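Local coordinates for conserved uncharacterized protein (predicted phosphoesterase COG0622) (Streptococcus pneumoniae, PDB 3CK2) that is an uncharacterised member of the calcineurin-like phosphoesterase superfamily that binds two manganese ions and probably hydrolyses phosphoester bonds, at residues Leu20-Val25 with Val36-Asp41; Ala106-Tyr111 with Val148-Ser153. All coordinates share one frame; numbering follows the deposited sequence.

Interaction 1: residues Leu20-Val25 with Val36-Asp41; sequences LIVEEV and VFHNGD. With MN (manganese (II) ion), chain B.
Val-22 and Val-25, one turn apart on helix 19-29, rest on His-38 and Val-36 respectively, both of strand 35-38, and so illustrate how the helix of a beta-alpha-beta unit packs against its sheet. Val-22 comes first along the helix. Its CG1 stands anti to the backbone N (chi1 168°), which places CG2 beside that nitrogen and 4.1 Å from CD2 of His-38. The methyl reaches the imidazole at its edge, near the ring plane, and the two side chains cross at about a right angle. Val-25 points toward the strand, and its CG1 lies 4.4 Å from CG1 of Val-36, a loose apolar contact. All four residues are buried.

The imidazole has polar work as well. Its ND1 accepts from Gly-40 N at 3.0 Å, with the donor only 8° out of the ring plane, while NE2 bonds to Ser-15 OG; the two bonds together fix the rotation of the ring. Beyond His-38 the strand gives way to a loop, tied back to the ring through Gly-40 N, that leads to the two-metal centre. There Asp-41 OD2 is shared by both manganese sites, and it binds one ion, which also carries two waters, at 2.2 Å.

Interaction 2: residues Ala106-Tyr111 with Val148-Ser153; sequences AAICLY and VEIDDS
Asp-151 OD1, one residue beyond the Ile-150 side chain that meets Ile-108, is gripped by two backbone N-H groups. One belongs to Ser-153, whose N lies 3.3 Å from Asp-151 OD1 and approaches from well above the carboxylate plane (63° out of it), a long and bent bond that forms an Asx turn. The other belongs to Tyr-154, the first residue of strand 154-160, so a single carboxylate oxygen holds the tight connection between strand 145-150 and its antiparallel neighbour. Two further bonds from the turn, Asp-151 O to Arg-176 NH2 and Asp-152 OD2 to Met-4 N, tie this connection to both ends of the chain.

The contact across to strand 108-110 is wholly apolar. In Ile-108, CG1 lies beside the backbone N (chi1 -57°), and the chain then runs out extended through chi2, which carries CD1 toward the facing strand. Ile-150 reaches the other way, and the two meet tip to tip: CD1 of Ile-108 lies 3.9 Å from Ile-150 CG1 and 4.0 Å from Ile-150 CD1. A chi2 of 119° puts that last methyl away from a staggered position. The same Ile-108 CD1 also approaches Val-148 CG1, at 4.4 Å, so one methyl touches two residues that point the same way from their strand.

The backbones stay well apart, with 9.8 Å between the CA atoms of Ile-108 and Val-148, a distance filled by side chains. Leu-128 and Ile-9 also pack on Val-148, and Thr-78 on Ile-150, so both sheets contribute to the surrounding layer. Such end-on meeting of branched residues between two facing mixed sheets is part of the core of the beta sandwich in the calcineurin-like phosphoesterase fold.

Overall arrangement
Both contacts are buried, and neither relies on polar bonds between its segments, yet they serve different layers of one fold. Interaction 1 seats a helix on the six-stranded sheet; interaction 2 joins that same sheet, through strand 145-150, to the five-stranded one. Their centres lie 19 Å apart, on opposite sides of the chain's centre. The chemistry follows the place: beside the packing of interaction 1 a hydrogen-bonded imidazole and a metal-binding loop appear, whereas interaction 2 is purely aliphatic until its turn. The two also meet directly, since Asn-39 ND2 probably donates to Tyr-111 O at 2.9 Å and Phe-37 packs on Leu-110.

Interaction 1: residues Leu20-Val25 with Val36-Asp41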
loop_
_atom_site.group_PDB
_atom_site.type_symbol
_atom_site.label_atom_id
_atom_site.label_comp_id
_atom_site.label_asym_id
_atom_site.label_seq_id
_atom_site.Cartn_x
_atom_site.Cartn_y
_atom_site.Cartn_z
ATOM N N LEU A 20 -13.415 -2.271 -11.507
ATOM C CA LEU A 20 -12.956 -3.465 -12.230
ATOM C C LEU A 20 -11.513 -3.739 -11.870
ATOM O O LEU A 20 -11.128 -4.902 -11.721
ATOM C CB LEU A 20 -13.094 -3.339 -13.747
ATOM C CG LEU A 20 -14.424 -3.599 -14.479
ATOM C CD1 LEU A 20 -14.190 -3.460 -16.004
ATOM C CD2 LEU A 20 -15.106 -4.962 -14.190
ATOM N N ILE A 21 -10.705 -2.687 -11.701
ATOM C CA ILE A 21 -9.282 -2.932 -11.362
ATOM C C ILE A 21 -9.086 -3.497 -9.950
ATOM O O ILE A 21 -8.210 -4.331 -9.700
ATOM C CB ILE A 21 -8.319 -1.716 -11.664
ATOM C CG1 ILE A 21 -6.878 -2.243 -11.798
ATOM C CG2 ILE A 21 -8.400 -0.598 -10.638
ATOM C CD1 ILE A 21 -6.633 -3.200 -12.989
ATOM N N VAL A 22 -9.912 -3.035 -9.035
ATOM C CA VAL A 22 -9.906 -3.519 -7.658
ATOM C C VAL A 22 -10.320 -5.002 -7.588
ATOM O O VAL A 22 -9.682 -5.798 -6.892
ATOM C CB VAL A 22 -10.813 -2.607 -6.795
ATOM C CG1 VAL A 22 -11.087 -3.236 -5.416
ATOM C CG2 VAL A 22 -10.161 -1.244 -6.692
ATOM N N GLU A 23 -11.391 -5.343 -8.309
ATOM C CA GLU A 23 -11.884 -6.741 -8.437
ATOM C C GLU A 23 -10.825 -7.663 -9.069
ATOM O O GLU A 23 -10.614 -8.773 -8.624
ATOM C CB GLU A 23 -13.167 -6.788 -9.289
ATOM C CG GLU A 23 -13.804 -8.181 -9.419
ATOM C CD GLU A 23 -15.071 -8.220 -10.289
ATOM O OE1 GLU A 23 -15.282 -7.296 -11.107
ATOM O OE2 GLU A 23 -15.838 -9.212 -10.192
ATOM N N GLU A 24 -10.187 -7.176 -10.126
ATOM C CA GLU A 24 -9.169 -7.927 -10.842
ATOM C C GLU A 24 -7.977 -8.255 -9.952
ATOM O O GLU A 24 -7.495 -9.384 -9.959
ATOM C CB GLU A 24 -8.698 -7.158 -12.062
ATOM C CG GLU A 24 -7.716 -7.974 -12.844
ATOM C CD GLU A 24 -7.363 -7.392 -14.205
ATOM O OE1 GLU A 24 -7.953 -6.335 -14.593
ATOM O OE2 GLU A 24 -6.490 -8.025 -14.858
ATOM N N VAL A 25 -7.523 -7.276 -9.185
ATOM C CA VAL A 25 -6.401 -7.452 -8.256
ATOM C C VAL A 25 -6.777 -8.334 -7.037
ATOM O O VAL A 25 -5.979 -9.195 -6.608
ATOM C CB VAL A 25 -5.814 -6.042 -7.812
ATOM C CG1 VAL A 25 -4.935 -6.140 -6.554
ATOM C CG2 VAL A 25 -5.092 -5.386 -8.986
ATOM N N VAL A 36 -3.559 -8.400 1.016
ATOM C CA VAL A 36 -3.775 -7.444 -0.039
ATOM C C VAL A 36 -4.254 -6.160 0.601
ATOM O O VAL A 36 -5.211 -6.181 1.364
ATOM C CB VAL A 36 -4.768 -7.969 -1.124
ATOM C CG1 VAL A 36 -4.988 -6.902 -2.237
ATOM C CG2 VAL A 36 -4.249 -9.271 -1.728
ATOM N N PHE A 37 -3.601 -5.036 0.266
ATOM C CA PHE A 37 -3.920 -3.712 0.862
ATOM C C PHE A 37 -4.363 -2.660 -0.147
ATOM O O PHE A 37 -3.808 -2.558 -1.238
ATOM C CB PHE A 37 -2.692 -3.139 1.589
ATOM C CG PHE A 37 -2.202 -3.998 2.676
ATOM C CD1 PHE A 37 -2.647 -3.804 3.964
ATOM C CD2 PHE A 37 -1.307 -5.029 2.414
ATOM C CE1 PHE A 37 -2.212 -4.597 4.986
ATOM C CE2 PHE A 37 -0.878 -5.848 3.445
ATOM C CZ PHE A 37 -1.340 -5.623 4.742
ATOM N N HIS A 38 -5.299 -1.815 0.257
ATOM C CA HIS A 38 -5.700 -0.674 -0.565
ATOM C C HIS A 38 -5.617 0.531 0.344
ATOM O O HIS A 38 -6.196 0.517 1.398
ATOM C CB HIS A 38 -7.100 -0.881 -1.135
ATOM C CG HIS A 38 -7.500 0.128 -2.153
ATOM N ND1 HIS A 38 -7.532 1.481 -1.893
ATOM C CD2 HIS A 38 -7.934 -0.022 -3.424
ATOM C CE1 HIS A 38 -7.929 2.118 -2.978
ATOM N NE2 HIS A 38 -8.162 1.230 -3.931
ATOM N N ASN A 39 -4.866 1.557 -0.042
ATOM C CA ASN A 39 -4.551 2.664 0.861
ATOM C C ASN A 39 -5.475 3.886 0.702
ATOM O O ASN A 39 -5.175 4.984 1.177
ATOM C CB ASN A 39 -3.078 3.059 0.702
ATOM C CG ASN A 39 -2.119 1.907 0.970
ATOM O OD1 ASN A 39 -2.483 0.930 1.639
ATOM N ND2 ASN A 39 -0.866 2.027 0.456
ATOM N N GLY A 40 -6.595 3.663 0.015
ATOM C CA GLY A 40 -7.697 4.601 -0.038
ATOM C C GLY A 40 -7.866 5.371 -1.331
ATOM O O GLY A 40 -7.120 5.222 -2.308
ATOM N N ASP A 41 -8.867 6.239 -1.292
ATOM C CA ASP A 41 -9.372 6.977 -2.454
ATOM C C ASP A 41 -9.829 6.004 -3.532
ATOM O O ASP A 41 -9.467 6.129 -4.691
ATOM C CB ASP A 41 -8.308 7.928 -2.964
ATOM C CG ASP A 41 -8.390 9.285 -2.364
ATOM O OD1 ASP A 41 -9.167 9.493 -1.430
ATOM O OD2 ASP A 41 -7.639 10.160 -2.873
HETATM MN MN MN B . -6.240 10.245 -4.593
HETATM O O HOH W 1 -7.122 12.153 -5.267
HETATM O O HOH W 2 -5.096 11.679 -3.377
#

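Interaction 2: residues Ala106-Tyr111 with Val148-Ser153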
loop_
_atom_site.group_PDB
_atom_site.type_symbol
_atom_site.label_atom_id
_atom_site.label_comp_id
_atom_site.label_asym_id
_atom_site.label_seq_id
_atom_site.Cartn_x
_atom_site.Cartn_y
_atom_site.Cartn_z
ATOM N N ALA A 106 6.534 -0.213 13.611
ATOM C CA ALA A 106 6.087 -0.950 12.427
ATOM C C ALA A 106 7.292 -1.539 11.657
ATOM O O ALA A 106 8.368 -0.948 11.653
ATOM C CB ALA A 106 5.250 -0.021 11.516
ATOM N N ALA A 107 7.116 -2.693 11.020
ATOM C CA ALA A 107 8.075 -3.153 10.012
ATOM C C ALA A 107 7.884 -2.336 8.708
ATOM O O ALA A 107 8.853 -1.970 8.013
ATOM C CB ALA A 107 7.911 -4.676 9.742
ATOM N N ILE A 108 6.614 -2.068 8.395
ATOM C CA ILE A 108 6.203 -1.470 7.136
ATOM C C ILE A 108 5.092 -0.449 7.398
ATOM O O ILE A 108 4.192 -0.686 8.194
ATOM C CB ILE A 108 5.686 -2.529 6.118
ATOM C CG1 ILE A 108 6.766 -3.603 5.845
ATOM C CG2 ILE A 108 5.198 -1.815 4.785
ATOM C CD1 ILE A 108 6.280 -4.804 4.993
ATOM N N CYS A 109 5.198 0.690 6.734
ATOM C CA CYS A 109 4.221 1.767 6.795
ATOM C C CYS A 109 3.703 2.045 5.371
ATOM O O CYS A 109 4.437 2.432 4.493
ATOM C CB CYS A 109 4.868 3.007 7.397
ATOM S SG CYS A 109 3.762 4.455 7.482
ATOM N N LEU A 110 2.426 1.785 5.163
ATOM C CA LEU A 110 1.793 1.865 3.863
ATOM C C LEU A 110 0.968 3.130 3.813
ATOM O O LEU A 110 0.219 3.405 4.730
ATOM C CB LEU A 110 0.868 0.659 3.658
ATOM C CG LEU A 110 1.527 -0.718 3.600
ATOM C CD1 LEU A 110 0.433 -1.810 3.422
ATOM C CD2 LEU A 110 2.600 -0.783 2.467
ATOM N N TYR A 111 1.121 3.893 2.733
ATOM C CA TYR A 111 0.381 5.145 2.543
ATOM C C TYR A 111 -0.030 5.329 1.032
ATOM O O TYR A 111 0.415 4.583 0.152
ATOM C CB TYR A 111 1.167 6.349 3.163
ATOM C CG TYR A 111 2.407 6.763 2.432
ATOM C CD1 TYR A 111 2.399 7.859 1.590
ATOM C CD2 TYR A 111 3.601 6.084 2.593
ATOM C CE1 TYR A 111 3.546 8.247 0.885
ATOM C CE2 TYR A 111 4.766 6.461 1.864
ATOM C CZ TYR A 111 4.718 7.540 1.018
ATOM O OH TYR A 111 5.847 7.939 0.313
ATOM N N VAL A 148 5.406 -6.407 -2.262
ATOM C CA VAL A 148 6.521 -6.488 -1.318
ATOM C C VAL A 148 6.762 -7.957 -0.902
ATOM O O VAL A 148 5.828 -8.649 -0.492
ATOM C CB VAL A 148 6.313 -5.599 -0.037
ATOM C CG1 VAL A 148 7.610 -5.585 0.826
ATOM C CG2 VAL A 148 5.853 -4.167 -0.408
ATOM N N GLU A 149 8.014 -8.407 -1.018
ATOM C CA GLU A 149 8.420 -9.713 -0.474
ATOM C C GLU A 149 9.242 -9.523 0.800
ATOM O O GLU A 149 10.141 -8.682 0.872
ATOM C CB GLU A 149 9.112 -10.529 -1.545
ATOM C CG GLU A 149 8.167 -10.620 -2.739
ATOM C CD GLU A 149 8.589 -11.592 -3.798
ATOM O OE1 GLU A 149 9.647 -11.337 -4.422
ATOM O OE2 GLU A 149 7.845 -12.599 -4.003
ATOM N N ILE A 150 8.839 -10.232 1.848
ATOM C CA ILE A 150 9.371 -9.972 3.181
ATOM C C ILE A 150 9.995 -11.230 3.707
ATOM O O ILE A 150 9.353 -12.264 3.717
ATOM C CB ILE A 150 8.279 -9.481 4.217
ATOM C CG1 ILE A 150 7.491 -8.255 3.707
ATOM C CG2 ILE A 150 8.918 -9.196 5.579
ATOM C CD1 ILE A 150 6.004 -8.500 3.559
ATOM N N ASP A 151 11.249 -11.140 4.129
ATOM C CA ASP A 151 11.824 -12.176 4.993
ATOM C C ASP A 151 12.764 -11.533 6.026
ATOM O O ASP A 151 12.800 -10.298 6.134
ATOM C CB ASP A 151 12.450 -13.334 4.191
ATOM C CG ASP A 151 13.708 -12.949 3.442
ATOM O OD1 ASP A 151 14.156 -11.805 3.484
ATOM O OD2 ASP A 151 14.274 -13.839 2.786
ATOM N N ASP A 152 13.467 -12.352 6.810
ATOM C CA ASP A 152 14.320 -11.823 7.885
ATOM C C ASP A 152 15.449 -10.912 7.403
ATOM O O ASP A 152 15.867 -10.031 8.130
ATOM C CB ASP A 152 14.882 -12.961 8.751
ATOM C CG ASP A 152 13.847 -13.507 9.739
ATOM O OD1 ASP A 152 13.113 -12.706 10.362
ATOM O OD2 ASP A 152 13.755 -14.741 9.891
ATOM N N SER A 153 15.900 -11.100 6.164
ATOM C CA SER A 153 17.066 -10.392 5.629
ATOM C C SER A 153 16.735 -9.188 4.745
ATOM O O SER A 153 17.517 -8.233 4.671
ATOM C CB SER A 153 17.907 -11.379 4.825
ATOM O OG SER A 153 18.221 -12.498 5.623
#